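Local coordinates for tetrapyrrole methylase family protein (Chlorobaculum tepidum, PDB 3HH1) that forms the N-terminal part of an enzyme that probably methylates the ribose 2'-oxygen of cytidine 1402 in 16S rRNA, using S-adenosylmethionine, at residues 40-45 with 85-90; 56-61 with 69-74; 75-80 with 107-112. All coordinates share one frame; numbering follows the deposited sequence.

Interaction 1 (40-45 with 85-90)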
# COMPACT_ATOMS: atom_id res chain seq x y z
N THR A 40 9.34 -9.97 10.55
CA THR A 40 8.90 -11.05 11.42
C THR A 40 9.05 -10.72 12.90
O THR A 40 8.23 -11.11 13.73
CB THR A 40 9.66 -12.35 11.17
OG1 THR A 40 9.82 -12.56 9.76
CG2 THR A 40 8.90 -13.49 11.77
N ARG A 41 10.13 -10.02 13.24
CA ARG A 41 10.37 -9.68 14.63
C ARG A 41 9.27 -8.77 15.20
O ARG A 41 8.73 -9.02 16.26
CB ARG A 41 11.76 -9.03 14.79
CG ARG A 41 12.47 -9.45 16.04
CD ARG A 41 13.89 -8.84 16.14
NE ARG A 41 14.86 -9.49 15.24
CZ ARG A 41 16.12 -9.07 15.04
NH1 ARG A 41 16.60 -7.98 15.64
NH2 ARG A 41 16.89 -9.75 14.20
N ARG A 42 8.94 -7.72 14.46
CA ARG A 42 7.88 -6.81 14.86
C ARG A 42 6.53 -7.57 14.92
O ARG A 42 5.72 -7.37 15.85
CB ARG A 42 7.85 -5.62 13.89
CG ARG A 42 6.63 -4.71 14.05
CD ARG A 42 6.81 -3.37 13.33
NE ARG A 42 5.51 -2.70 13.17
CZ ARG A 42 5.34 -1.47 12.66
NH1 ARG A 42 4.11 -0.98 12.55
NH2 ARG A 42 6.38 -0.75 12.27
N THR A 43 6.31 -8.47 13.96
CA THR A 43 5.04 -9.20 13.93
C THR A 43 4.91 -10.16 15.13
O THR A 43 3.83 -10.30 15.72
CB THR A 43 4.86 -9.94 12.59
OG1 THR A 43 4.93 -8.96 11.55
CG2 THR A 43 3.47 -10.64 12.52
N SER A 44 6.00 -10.81 15.49
CA SER A 44 5.98 -11.69 16.67
C SER A 44 5.63 -10.90 17.94
O SER A 44 4.87 -11.38 18.75
CB SER A 44 7.31 -12.42 16.86
OG SER A 44 7.49 -13.33 15.80
N ILE A 45 6.20 -9.71 18.09
CA ILE A 45 5.90 -8.88 19.21
C ILE A 45 4.40 -8.55 19.27
O ILE A 45 3.78 -8.66 20.33
CB ILE A 45 6.73 -7.58 19.18
CG1 ILE A 45 8.21 -7.89 19.45
CG2 ILE A 45 6.23 -6.60 20.22
CD1 ILE A 45 9.15 -6.73 19.13
N VAL A 85 0.29 -8.37 7.25
CA VAL A 85 0.44 -7.24 8.13
C VAL A 85 1.34 -6.23 7.44
O VAL A 85 2.29 -6.57 6.73
CB VAL A 85 0.99 -7.64 9.51
CG1 VAL A 85 -0.00 -8.59 10.20
CG2 VAL A 85 2.33 -8.27 9.37
N THR A 86 0.99 -4.97 7.60
CA THR A 86 1.79 -3.89 7.10
C THR A 86 1.85 -2.90 8.23
O THR A 86 1.10 -3.00 9.19
CB THR A 86 1.20 -3.25 5.81
OG1 THR A 86 -0.09 -2.68 6.09
CG2 THR A 86 1.09 -4.29 4.69
N ASP A 87 2.77 -1.95 8.14
CA ASP A 87 2.81 -0.85 9.13
C ASP A 87 1.71 0.17 8.86
O ASP A 87 1.47 0.55 7.71
CB ASP A 87 4.14 -0.14 9.08
CG ASP A 87 5.33 -1.07 9.31
OD1 ASP A 87 5.15 -2.20 9.81
OD2 ASP A 87 6.48 -0.64 9.01
N ALA A 88 1.06 0.64 9.93
CA ALA A 88 -0.08 1.58 9.84
C ALA A 88 0.29 2.94 9.24
O ALA A 88 -0.52 3.57 8.52
CB ALA A 88 -0.66 1.82 11.22
N GLY A 89 1.51 3.38 9.54
CA GLY A 89 1.92 4.73 9.19
C GLY A 89 2.41 4.98 7.77
O GLY A 89 2.60 6.15 7.39
N THR A 90 2.66 3.94 6.99
CA THR A 90 3.08 4.16 5.59
C THR A 90 2.12 3.49 4.62
O THR A 90 1.44 2.52 4.95
CB THR A 90 4.55 3.73 5.28
OG1 THR A 90 4.82 2.46 5.89
CG2 THR A 90 5.59 4.79 5.73

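Interaction 2 (56-61 with 69-74). With SO4 (sulfate ion), chain E.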
# COMPACT_ATOMS: atom_id res chain seq x y z
N ARG A 56 0.96 -19.89 12.01
CA ARG A 56 1.92 -20.07 10.89
C ARG A 56 2.28 -18.70 10.33
O ARG A 56 1.41 -17.93 9.92
CB ARG A 56 1.34 -20.93 9.79
CG ARG A 56 2.26 -21.17 8.65
CD ARG A 56 1.59 -21.86 7.49
NE ARG A 56 2.53 -21.95 6.38
CZ ARG A 56 2.23 -22.45 5.20
NH1 ARG A 56 1.02 -22.92 4.95
NH2 ARG A 56 3.14 -22.46 4.25
N LEU A 57 3.58 -18.42 10.26
CA LEU A 57 4.05 -17.15 9.71
C LEU A 57 4.69 -17.39 8.37
O LEU A 57 5.46 -18.35 8.20
CB LEU A 57 5.09 -16.51 10.63
CG LEU A 57 4.64 -16.11 12.03
CD1 LEU A 57 5.80 -15.34 12.68
CD2 LEU A 57 3.32 -15.29 12.00
N VAL A 58 4.41 -16.52 7.41
CA VAL A 58 5.12 -16.54 6.11
C VAL A 58 5.97 -15.27 6.04
O VAL A 58 5.45 -14.18 6.05
CB VAL A 58 4.14 -16.57 4.93
CG1 VAL A 58 4.92 -16.48 3.57
CG2 VAL A 58 3.27 -17.85 5.01
N SER A 59 7.28 -15.41 6.05
CA SER A 59 8.12 -14.25 6.15
C SER A 59 8.66 -13.90 4.76
O SER A 59 9.25 -14.73 4.08
CB SER A 59 9.23 -14.49 7.16
OG SER A 59 10.17 -15.37 6.62
N TYR A 60 8.41 -12.68 4.35
CA TYR A 60 8.82 -12.17 3.06
C TYR A 60 10.23 -11.60 3.10
O TYR A 60 10.52 -10.73 3.89
CB TYR A 60 7.83 -11.10 2.61
CG TYR A 60 8.14 -10.57 1.23
CD1 TYR A 60 7.62 -11.20 0.10
CD2 TYR A 60 8.97 -9.48 1.05
CE1 TYR A 60 7.92 -10.75 -1.19
CE2 TYR A 60 9.28 -9.02 -0.24
CZ TYR A 60 8.73 -9.66 -1.35
OH TYR A 60 9.01 -9.24 -2.63
N HIS A 61 11.10 -12.08 2.21
CA HIS A 61 12.46 -11.51 2.02
C HIS A 61 12.65 -11.31 0.51
O HIS A 61 12.21 -12.14 -0.27
CB HIS A 61 13.54 -12.49 2.52
CG HIS A 61 13.28 -13.05 3.88
ND1 HIS A 61 13.62 -12.39 5.05
CD2 HIS A 61 12.75 -14.24 4.27
CE1 HIS A 61 13.27 -13.13 6.09
NE2 HIS A 61 12.73 -14.25 5.65
N VAL A 69 5.50 -15.69 -1.76
CA VAL A 69 4.34 -15.50 -2.64
C VAL A 69 3.67 -16.85 -2.96
O VAL A 69 2.46 -17.00 -2.89
CB VAL A 69 4.71 -14.78 -3.96
CG1 VAL A 69 3.50 -14.62 -4.76
CG2 VAL A 69 5.31 -13.41 -3.72
N ARG A 70 4.47 -17.85 -3.29
CA ARG A 70 3.94 -19.17 -3.58
C ARG A 70 3.16 -19.72 -2.41
O ARG A 70 2.06 -20.24 -2.59
CB ARG A 70 5.03 -20.13 -3.97
CG ARG A 70 4.53 -21.46 -4.38
CD ARG A 70 5.59 -22.26 -5.10
NE ARG A 70 6.77 -22.45 -4.26
CZ ARG A 70 7.96 -21.87 -4.44
NH1 ARG A 70 8.21 -21.06 -5.48
NH2 ARG A 70 8.93 -22.15 -3.58
N GLN A 71 3.71 -19.62 -1.22
CA GLN A 71 3.04 -20.12 -0.03
C GLN A 71 1.69 -19.46 0.21
O GLN A 71 0.71 -20.14 0.55
CB GLN A 71 3.89 -19.92 1.22
CG GLN A 71 5.10 -20.84 1.27
CD GLN A 71 5.88 -20.55 2.51
OE1 GLN A 71 5.93 -21.36 3.40
NE2 GLN A 71 6.41 -19.37 2.61
N VAL A 72 1.64 -18.14 0.02
CA VAL A 72 0.41 -17.38 0.24
C VAL A 72 -0.62 -17.75 -0.82
O VAL A 72 -1.79 -18.02 -0.48
CB VAL A 72 0.67 -15.86 0.24
CG1 VAL A 72 -0.64 -15.02 0.09
CG2 VAL A 72 1.49 -15.47 1.49
N ILE A 73 -0.21 -17.79 -2.09
CA ILE A 73 -1.15 -18.13 -3.16
C ILE A 73 -1.68 -19.54 -3.00
O ILE A 73 -2.87 -19.76 -3.18
CB ILE A 73 -0.54 -17.95 -4.59
CG1 ILE A 73 -0.17 -16.47 -4.87
CG2 ILE A 73 -1.47 -18.52 -5.70
CD1 ILE A 73 -1.31 -15.52 -4.98
N GLU A 74 -0.82 -20.48 -2.62
CA GLU A 74 -1.27 -21.85 -2.41
C GLU A 74 -2.28 -21.90 -1.29
O GLU A 74 -3.30 -22.59 -1.42
CB GLU A 74 -0.09 -22.79 -2.18
CG GLU A 74 0.67 -22.99 -3.48
CD GLU A 74 1.88 -23.90 -3.37
OE1 GLU A 74 2.19 -24.38 -2.26
OE2 GLU A 74 2.55 -24.11 -4.41
S SO4 E . 9.46 -24.61 -0.88
O1 SO4 E . 8.36 -23.84 -1.48
O2 SO4 E . 9.86 -25.67 -1.80
O3 SO4 E . 10.61 -23.75 -0.60
O4 SO4 E . 9.03 -25.21 0.39
O HOH W 1 1.13 -22.81 1.55
O HOH W 2 5.12 -20.87 6.51
O HOH W 3 8.19 -18.51 4.90

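Interaction 3 (75-80 with 107-112)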
# COMPACT_ATOMS: atom_id res chain seq x y z
N LEU A 75 -2.02 -21.20 -0.19
CA LEU A 75 -2.97 -21.22 0.93
C LEU A 75 -4.34 -20.62 0.53
O LEU A 75 -5.37 -21.17 0.84
CB LEU A 75 -2.38 -20.50 2.10
CG LEU A 75 -2.84 -20.80 3.53
CD1 LEU A 75 -3.27 -22.25 3.81
CD2 LEU A 75 -1.73 -20.38 4.45
N LEU A 76 -4.32 -19.51 -0.18
CA LEU A 76 -5.55 -18.86 -0.67
C LEU A 76 -6.32 -19.77 -1.64
O LEU A 76 -7.55 -19.93 -1.54
CB LEU A 76 -5.20 -17.55 -1.34
CG LEU A 76 -4.68 -16.39 -0.48
CD1 LEU A 76 -4.22 -15.22 -1.36
CD2 LEU A 76 -5.72 -15.95 0.57
N GLU A 77 -5.60 -20.41 -2.55
CA GLU A 77 -6.26 -21.33 -3.49
C GLU A 77 -6.89 -22.52 -2.76
O GLU A 77 -7.90 -23.09 -3.22
CB GLU A 77 -5.25 -21.86 -4.50
CG GLU A 77 -4.66 -20.83 -5.44
CD GLU A 77 -5.61 -20.43 -6.54
OE1 GLU A 77 -6.69 -21.04 -6.65
OE2 GLU A 77 -5.28 -19.50 -7.33
N GLU A 78 -6.27 -22.95 -1.66
CA GLU A 78 -6.82 -24.00 -0.85
C GLU A 78 -7.98 -23.56 0.07
O GLU A 78 -8.46 -24.38 0.85
CB GLU A 78 -5.73 -24.67 -0.01
CG GLU A 78 -4.64 -25.39 -0.84
CD GLU A 78 -5.09 -26.73 -1.37
OE1 GLU A 78 -6.32 -27.01 -1.34
OE2 GLU A 78 -4.21 -27.51 -1.82
N GLY A 79 -8.41 -22.30 -0.02
CA GLY A 79 -9.60 -21.83 0.70
C GLY A 79 -9.31 -21.30 2.09
O GLY A 79 -10.22 -21.09 2.86
N SER A 80 -8.05 -21.04 2.41
CA SER A 80 -7.68 -20.50 3.70
C SER A 80 -7.45 -19.00 3.58
O SER A 80 -6.78 -18.55 2.65
CB SER A 80 -6.39 -21.15 4.16
OG SER A 80 -5.98 -20.65 5.39
N ALA A 107 -3.84 -13.55 -9.52
CA ALA A 107 -4.42 -14.85 -9.49
C ALA A 107 -5.96 -14.84 -9.33
O ALA A 107 -6.56 -15.91 -9.25
CB ALA A 107 -3.79 -15.69 -8.40
N GLY A 108 -6.60 -13.67 -9.33
CA GLY A 108 -8.04 -13.61 -9.23
C GLY A 108 -8.54 -13.92 -7.82
O GLY A 108 -9.68 -14.34 -7.64
N LEU A 109 -7.69 -13.66 -6.83
CA LEU A 109 -8.04 -13.91 -5.44
C LEU A 109 -8.37 -12.59 -4.74
O LEU A 109 -7.76 -11.57 -5.03
CB LEU A 109 -6.88 -14.64 -4.74
CG LEU A 109 -6.49 -15.99 -5.38
CD1 LEU A 109 -5.09 -16.45 -4.86
CD2 LEU A 109 -7.54 -17.04 -5.07
N PRO A 110 -9.32 -12.61 -3.80
CA PRO A 110 -9.81 -11.39 -3.16
C PRO A 110 -8.77 -10.79 -2.21
O PRO A 110 -8.09 -11.53 -1.51
CB PRO A 110 -11.02 -11.86 -2.36
CG PRO A 110 -11.17 -13.25 -2.54
CD PRO A 110 -10.13 -13.78 -3.45
N VAL A 111 -8.61 -9.48 -2.28
CA VAL A 111 -7.67 -8.76 -1.40
C VAL A 111 -8.51 -7.69 -0.72
O VAL A 111 -9.12 -6.86 -1.41
CB VAL A 111 -6.51 -8.13 -2.16
CG1 VAL A 111 -5.59 -7.35 -1.19
CG2 VAL A 111 -5.70 -9.24 -2.96
N VAL A 112 -8.57 -7.75 0.60
CA VAL A 112 -9.50 -6.95 1.39
C VAL A 112 -8.80 -6.20 2.49
O VAL A 112 -8.13 -6.81 3.34
CB VAL A 112 -10.59 -7.85 2.02
CG1 VAL A 112 -11.53 -7.02 2.97
CG2 VAL A 112 -11.35 -8.56 0.92
O HOH W 4 -6.79 -18.59 -8.97

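Interaction 1 (40-45 with 85-90)
Arg42, in the first turn of helix 40-49, lays its guanidinium flat over the carboxylate of Asp87, at the C-terminal end of strand 82-87. The helix follows strand 34-37 and covers one side of the parallel sheet. With CG anti to the backbone N (chi1 170°) and an extended chain from there to NE, the arginine carries the guanidinium from the helix across to Asp87. Its plane is only 2° from that of the carboxylate, and Asp87 OD1 sits over the centre of one face, 2.9 Å from Arg42 CZ. The salt bridge, Arg42 NH2 to Asp87 OD1 at 3.1 Å, is therefore one of stacked charges. Arg42 NH1 makes a weak hydrogen bond to Thr13 O of the adjoining strand.

One residue on, Thr43, itself buried, turns toward strand 82-87. Its OG1 bonds back to Asp39 O and lies 3.5 Å from Val85 CG2 in one of two conformers of that valine, so this packing distance is tentative. Both side chains also touch Ile35 and Cys37 of strand 34-37. At Asp87 a type I turn begins, ending at Thr90, which meets the second subunit. Since no N-H of Arg42 points at Asp87 OD1, the link rests on charge rather than on a directed bond.

Interaction 2 (56-61 with 69-74)
Val58 meets Gln71 and Val72 where strand 57-59 is covered by helix 65-77, the helix of a beta-alpha-beta crossover that leads on to the parallel strand 82-87. The inner part of this contact is compact. Val58 CG1 touches Val72 CG2 at 4.1 Å and lies 3.4 Å from Gln71 NE2, the valine and glutamine side chains running antiparallel alongside each other. Ala68 of the same helix also packs on Val58, and Met100 of helix 98-106 on Val72.

On the solvent side, polar atoms and water take over. Arg56, its CG anti to the backbone N (chi1 -179°) and its chain extended to NE, reaches out toward the helix and presents the edge of its guanidinium to the glutamine. Arg56 NH2 donates to Gln71 OE1 over 3.1 Å, bent to 143° at the hydrogen; the acceptor is close to the guanidinium plane, yet the donor stands above the carbonyl plane, the two flat groups being 63° apart. A water accepts from Arg56 NE at 2.8 Å and donates to Leu57 O and Gln71 OE1, while another accepts from Gln71 NE2 at 3.0 Å. Apart from the strand, on the helix's exposed face, Arg70 NH2 gives O1 of a sulfate, probably from the crystallisation liquor and also held by Arg67, a nearly straight hydrogen bond of 2.8 Å.

Interaction 3 (75-80 with 107-112)
The C-terminal end of helix 65-77 packs against the loop that leads into strand 111-114, an outermost strand of this chain's sheet, and Leu76 and Leu109 carry the contact. Leu109 CD1 presses on Leu76 at two points, 3.7 Å from Leu76 CB and 3.8 Å from Leu76 CD1, the two side chains meeting at an oblique angle. The CG of Leu109 lies anti to the carbonyl carbon (chi1 -59°), which directs the branch toward the helix, CD1 to Leu76 and CD2 to Glu77. An alanine in place of Leu109 would lack that branch and is likely to leave Leu76 CB and CD1 without this packing partner.

Each segment contains a Schellman motif at a helix C-terminus. At Gly79 positive phi lets the chain turn away, with Gly79 N bonded to Leu76 O at 2.9 Å and Ser80 N to Leu75 O at 3.1 Å; Gly108 closes helix 98-106 in the same way, after which Leu109 turns its side chain toward Leu76. On the outer side Glu77, bent at chi2 (-76°), crosses Leu109 at about a right angle, bringing Glu77 OE2 to 3.9 Å from Leu109 CD1. A water donates to Ala107 O at 2.7 Å; it is improbably near Glu77 OE2, so a bridge between the two is doubtful.

Overall arrangement
Interactions 1 and 2 set a helix on a strand of the parallel sheet; interaction 3 sets a helix end on the loop entering strand 111-114. Interactions 2 and 3 share helix 65-77 and touch, Ile73 reaching Leu109 and Arg56 reaching Leu75. Interaction 1 involves helix 40-49 and joins interaction 2 through Thr40 and Ser44, which pack on Leu57 and, for Thr40, also Ser59; it has no touch with interaction 3. Each has a buried side-chain contact and a more exposed polar part, but the chemistry changes: stacked charges in interaction 1, a hydrogen bond and waters in interaction 2, and mainly leucine packing in interaction 3, whose centre lies farthest from that of the chain.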